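Local coordinates for cutinase-like protein (PDB 2CZQ), which probably hydrolyses carboxylic ester bonds, as expected of a cutinase-like enzyme with the alpha/beta hydrolase fold, at residues Phe112-Thr124 with Thr135-Val149. Numbering follows the deposited sequence.
Sequences FLIGNPDHKSGLT and TRNVNGLSVAYQGSV
D118 and Q146 meet at about a right angle: Q146 NE2 donates to the syn lone pair of D118 OD1 at 2.6 Å, a short and bent hydrogen bond, with D118 OD1 tilted out of the Q146 amide plane. The carboxylate and amide planes stand 72° apart. D118 CG lies beside its own backbone N (chi1 -61°), which brings the carboxylate to the short helix 143-146. Most other polar pairs use the main chain. P117 O accepts from S142 N at 2.8 Å, and H119 O from G140 N at 2.9 Å. S121 N is satisfied by a side chain, N139 OD1, at 2.9 Å, approaching from above the amide carbonyl plane instead of on a lone pair. G122 N donates almost straight to R136 O at 2.9 Å (174° at the hydrogen). The imidazole of H119 sends NE2 to T135 O at 2.9 Å; the donor sits nearly in line with that C=O, although the oxygen is tilted from the ring plane. A water bridges the segments, donating to D118 O and accepting from V149 N. G147 O, in contrast, is buried against D118 CB with no partner in the model. T124 O lies over one face of the R136 guanidinium without a hydrogen bond; R136 NE donates to N126 O. Within 112-124, N116 OD1 accepts from D118 N, an Asx turn inside the type I turn N116-H119, and N116 ND2 binds D159. The arrangement packs the loop after strand 108-114 against the segment that leads into and out of helix 143-146, beyond the C-terminal ends of the parallel strands, the side where active-site loops gather in the alpha/beta hydrolase fold.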
loop_
_atom_site.group_PDB
_atom_site.type_symbol
_atom_site.label_atom_id
_atom_site.label_comp_id
_atom_site.label_asym_id
_atom_site.label_seq_id
_atom_site.Cartn_x
_atom_site.Cartn_y
_atom_site.Cartn_z
ATOM N N PHE A 112 -1.948 -1.925 -1.557
ATOM C CA PHE A 112 -0.864 -2.838 -1.249
ATOM C C PHE A 112 -0.025 -2.239 -0.134
ATOM O O PHE A 112 0.573 -1.174 -0.300
ATOM C CB PHE A 112 -0.019 -3.081 -2.499
ATOM C CG PHE A 112 1.095 -4.057 -2.282
ATOM C CD1 PHE A 112 0.877 -5.427 -2.375
ATOM C CD2 PHE A 112 2.373 -3.604 -1.965
ATOM C CE1 PHE A 112 1.912 -6.323 -2.153
ATOM C CE2 PHE A 112 3.410 -4.492 -1.744
ATOM C CZ PHE A 112 3.182 -5.849 -1.840
ATOM N N LEU A 113 -0.003 -2.923 1.003
ATOM C CA LEU A 113 0.661 -2.427 2.206
ATOM C C LEU A 113 1.767 -3.368 2.627
ATOM O O LEU A 113 1.618 -4.586 2.510
ATOM C CB LEU A 113 -0.344 -2.291 3.356
ATOM C CG LEU A 113 -1.626 -1.512 3.053
ATOM C CD1 LEU A 113 -2.614 -1.631 4.192
ATOM C CD2 LEU A 113 -1.328 -0.049 2.748
ATOM N N ILE A 114 2.873 -2.804 3.109
ATOM C CA ILE A 114 3.957 -3.586 3.696
ATOM C C ILE A 114 4.371 -2.979 5.022
ATOM O O ILE A 114 4.443 -1.755 5.169
ATOM C CB ILE A 114 5.187 -3.707 2.751
ATOM C CG1 ILE A 114 5.489 -2.374 2.054
ATOM C CG2 ILE A 114 4.973 -4.824 1.742
ATOM C CD1 ILE A 114 6.843 -2.328 1.368
ATOM N N GLY A 115 4.636 -3.837 6.001
ATOM C CA GLY A 115 5.076 -3.362 7.303
ATOM C C GLY A 115 4.097 -2.390 7.947
ATOM O O GLY A 115 4.483 -1.335 8.448
ATOM N N ASN A 116 2.823 -2.761 7.943
ATOM C CA ASN A 116 1.738 -1.864 8.328
ATOM C C ASN A 116 1.576 -1.737 9.842
ATOM O O ASN A 116 1.201 -2.708 10.493
ATOM C CB ASN A 116 0.445 -2.414 7.721
ATOM C CG ASN A 116 -0.757 -1.549 7.993
ATOM O OD1 ASN A 116 -0.643 -0.387 8.401
ATOM N ND2 ASN A 116 -1.938 -2.113 7.755
ATOM N N PRO A 117 1.803 -0.553 10.420
ATOM C CA PRO A 117 1.562 -0.371 11.858
ATOM C C PRO A 117 0.101 -0.634 12.231
ATOM O O PRO A 117 -0.184 -0.956 13.384
ATOM C CB PRO A 117 1.899 1.105 12.089
ATOM C CG PRO A 117 2.792 1.487 10.950
ATOM C CD PRO A 117 2.279 0.693 9.790
ATOM N N ASP A 118 -0.801 -0.500 11.261
ATOM C CA ASP A 118 -2.232 -0.680 11.493
ATOM C C ASP A 118 -2.717 -2.085 11.150
ATOM O O ASP A 118 -3.916 -2.309 10.989
ATOM C CB ASP A 118 -3.028 0.343 10.687
ATOM C CG ASP A 118 -2.710 1.756 11.070
ATOM O OD1 ASP A 118 -2.158 1.961 12.183
ATOM O OD2 ASP A 118 -2.992 2.705 10.309
ATOM N N HIS A 119 -1.789 -3.027 11.039
ATOM C CA HIS A 119 -2.122 -4.408 10.724
ATOM C C HIS A 119 -3.122 -4.947 11.752
ATOM O O HIS A 119 -2.929 -4.786 12.956
ATOM C CB HIS A 119 -0.821 -5.204 10.696
ATOM C CG HIS A 119 -0.969 -6.612 10.236
ATOM N ND1 HIS A 119 -0.654 -7.046 8.967
ATOM C CD2 HIS A 119 -1.379 -7.705 10.917
ATOM C CE1 HIS A 119 -0.867 -8.351 8.894
ATOM N NE2 HIS A 119 -1.308 -8.772 10.063
ATOM N N LYS A 120 -4.192 -5.572 11.265
ATOM C CA LYS A 120 -5.274 -6.031 12.130
ATOM C C LYS A 120 -5.447 -7.534 12.037
ATOM O O LYS A 120 -5.684 -8.070 10.957
ATOM C CB LYS A 120 -6.591 -5.343 11.767
ATOM C CG LYS A 120 -7.786 -5.899 12.543
ATOM C CD LYS A 120 -9.088 -5.203 12.204
ATOM C CE LYS A 120 -10.293 -6.005 12.664
ATOM N NZ LYS A 120 -10.400 -6.042 14.144
ATOM N N SER A 121 -5.359 -8.194 13.187
ATOM C CA SER A 121 -5.457 -9.638 13.258
ATOM C C SER A 121 -6.737 -10.151 12.617
ATOM O O SER A 121 -7.832 -9.670 12.917
ATOM C CB SER A 121 -5.395 -10.084 14.714
ATOM O OG SER A 121 -5.446 -11.495 14.796
ATOM N N GLY A 122 -6.581 -11.127 11.727
ATOM C CA GLY A 122 -7.710 -11.842 11.162
ATOM C C GLY A 122 -8.216 -11.357 9.817
ATOM O O GLY A 122 -9.001 -12.055 9.189
ATOM N N LEU A 123 -7.798 -10.183 9.353
ATOM C CA LEU A 123 -8.291 -9.717 8.058
ATOM C C LEU A 123 -7.754 -10.598 6.942
ATOM O O LEU A 123 -6.569 -10.938 6.931
ATOM C CB LEU A 123 -7.910 -8.263 7.809
ATOM C CG LEU A 123 -8.487 -7.213 8.757
ATOM C CD1 LEU A 123 -8.137 -5.826 8.252
ATOM C CD2 LEU A 123 -9.998 -7.362 8.925
ATOM N N THR A 124 -8.614 -10.965 5.996
ATOM C CA THR A 124 -8.195 -11.900 4.953
ATOM C C THR A 124 -7.363 -11.265 3.838
ATOM O O THR A 124 -6.905 -11.972 2.945
ATOM C CB THR A 124 -9.377 -12.671 4.371
ATOM O OG1 THR A 124 -10.392 -11.748 3.969
ATOM C CG2 THR A 124 -10.029 -13.545 5.447
ATOM N N THR A 135 1.274 -14.595 9.290
ATOM C CA THR A 135 1.056 -13.337 9.999
ATOM C C THR A 135 -0.367 -12.824 9.840
ATOM O O THR A 135 -0.628 -11.638 10.050
ATOM C CB THR A 135 2.033 -12.255 9.532
ATOM O OG1 THR A 135 1.896 -12.092 8.114
ATOM C CG2 THR A 135 3.480 -12.673 9.774
ATOM N N ARG A 136 -1.305 -13.696 9.488
ATOM C CA ARG A 136 -2.674 -13.228 9.352
ATOM C C ARG A 136 -3.261 -12.771 10.684
ATOM O O ARG A 136 -3.978 -11.771 10.738
ATOM C CB ARG A 136 -3.575 -14.279 8.710
ATOM C CG ARG A 136 -5.009 -13.790 8.540
ATOM C CD ARG A 136 -5.775 -14.467 7.445
ATOM N NE ARG A 136 -5.177 -14.218 6.138
ATOM C CZ ARG A 136 -5.600 -14.777 5.013
ATOM N NH1 ARG A 136 -6.636 -15.611 5.026
ATOM N NH2 ARG A 136 -4.986 -14.504 3.870
ATOM N N ASN A 137 -2.950 -13.504 11.750
ATOM C CA ASN A 137 -3.597 -13.302 13.045
ATOM C C ASN A 137 -2.697 -12.635 14.062
ATOM O O ASN A 137 -2.524 -13.112 15.190
ATOM C CB ASN A 137 -4.168 -14.615 13.556
ATOM C CG ASN A 137 -5.021 -15.281 12.517
ATOM O OD1 ASN A 137 -5.965 -14.673 12.011
ATOM N ND2 ASN A 137 -4.669 -16.503 12.146
ATOM N N VAL A 138 -2.131 -11.512 13.637
ATOM C CA VAL A 138 -1.304 -10.670 14.488
ATOM C C VAL A 138 -1.701 -9.213 14.287
ATOM O O VAL A 138 -2.251 -8.843 13.245
ATOM C CB VAL A 138 0.221 -10.866 14.219
ATOM C CG1 VAL A 138 0.618 -12.329 14.370
ATOM C CG2 VAL A 138 0.631 -10.337 12.840
ATOM N N ASN A 139 -1.411 -8.401 15.295
ATOM C CA ASN A 139 -1.700 -6.981 15.269
ATOM C C ASN A 139 -0.439 -6.149 15.189
ATOM O O ASN A 139 0.599 -6.526 15.736
ATOM C CB ASN A 139 -2.450 -6.592 16.536
ATOM C CG ASN A 139 -3.862 -7.116 16.556
ATOM O OD1 ASN A 139 -4.627 -6.889 15.621
ATOM N ND2 ASN A 139 -4.216 -7.832 17.620
ATOM N N GLY A 140 -0.549 -4.999 14.531
ATOM C CA GLY A 140 0.533 -4.041 14.488
ATOM C C GLY A 140 0.562 -3.146 15.713
ATOM O O GLY A 140 -0.330 -3.179 16.570
ATOM N N LEU A 141 1.605 -2.328 15.789
ATOM C CA LEU A 141 1.829 -1.460 16.936
ATOM C C LEU A 141 0.761 -0.392 17.129
ATOM O O LEU A 141 0.541 0.058 18.257
ATOM C CB LEU A 141 3.185 -0.772 16.804
ATOM C CG LEU A 141 4.412 -1.665 16.964
ATOM C CD1 LEU A 141 5.644 -0.969 16.435
ATOM C CD2 LEU A 141 4.614 -2.061 18.427
ATOM N N SER A 142 0.105 0.009 16.042
ATOM C CA SER A 142 -0.749 1.193 16.057
ATOM C C SER A 142 -2.232 0.921 15.863
ATOM O O SER A 142 -3.038 1.840 15.985
ATOM C CB SER A 142 -0.297 2.192 14.990
ATOM O OG SER A 142 1.034 2.617 15.202
ATOM N N VAL A 143 -2.602 -0.312 15.536
ATOM C CA VAL A 143 -3.977 -0.605 15.158
ATOM C C VAL A 143 -4.983 -0.240 16.257
ATOM O O VAL A 143 -6.087 0.206 15.953
ATOM C CB VAL A 143 -4.146 -2.070 14.672
ATOM C CG1 VAL A 143 -3.904 -3.085 15.799
ATOM C CG2 VAL A 143 -5.510 -2.273 14.025
ATOM N N ALA A 144 -4.601 -0.408 17.523
ATOM C CA ALA A 144 -5.527 -0.153 18.624
ATOM C C ALA A 144 -6.054 1.278 18.636
ATOM O O ALA A 144 -7.233 1.493 18.921
ATOM C CB ALA A 144 -4.892 -0.511 19.963
ATOM N N TYR A 145 -5.203 2.249 18.315
ATOM C CA TYR A 145 -5.658 3.637 18.303
ATOM C C TYR A 145 -5.946 4.185 16.915
ATOM O O TYR A 145 -6.823 5.028 16.771
ATOM C CB TYR A 145 -4.705 4.570 19.057
ATOM C CG TYR A 145 -3.316 4.621 18.488
ATOM C CD1 TYR A 145 -2.994 5.486 17.447
ATOM C CD2 TYR A 145 -2.320 3.798 18.989
ATOM C CE1 TYR A 145 -1.710 5.524 16.913
ATOM C CE2 TYR A 145 -1.038 3.833 18.475
ATOM C CZ TYR A 145 -0.740 4.692 17.431
ATOM O OH TYR A 145 0.542 4.702 16.939
ATOM N N GLN A 146 -5.210 3.729 15.904
ATOM C CA GLN A 146 -5.315 4.306 14.567
ATOM C C GLN A 146 -6.359 3.600 13.703
ATOM O O GLN A 146 -6.815 4.149 12.694
ATOM C CB GLN A 146 -3.939 4.286 13.903
ATOM C CG GLN A 146 -3.786 5.128 12.645
ATOM C CD GLN A 146 -2.332 5.407 12.318
ATOM O OE1 GLN A 146 -1.991 6.494 11.837
ATOM N NE2 GLN A 146 -1.469 4.442 12.582
ATOM N N GLY A 147 -6.752 2.395 14.107
ATOM C CA GLY A 147 -7.706 1.619 13.347
ATOM C C GLY A 147 -7.057 0.838 12.229
ATOM O O GLY A 147 -5.831 0.754 12.125
ATOM N N SER A 148 -7.908 0.276 11.382
ATOM C CA SER A 148 -7.509 -0.751 10.436
ATOM C C SER A 148 -8.039 -0.456 9.037
ATOM O O SER A 148 -8.797 0.494 8.827
ATOM C CB SER A 148 -8.061 -2.095 10.909
ATOM O OG SER A 148 -9.473 -2.036 11.014
ATOM N N VAL A 149 -7.623 -1.280 8.079
ATOM C CA VAL A 149 -8.244 -1.293 6.761
ATOM C C VAL A 149 -9.744 -1.530 6.964
ATOM O O VAL A 149 -10.122 -2.529 7.576
ATOM C CB VAL A 149 -7.655 -2.433 5.894
ATOM C CG1 VAL A 149 -8.412 -2.574 4.578
ATOM C CG2 VAL A 149 -6.169 -2.214 5.637
HETATM O O HOH W 1 -5.556 -3.123 8.881
#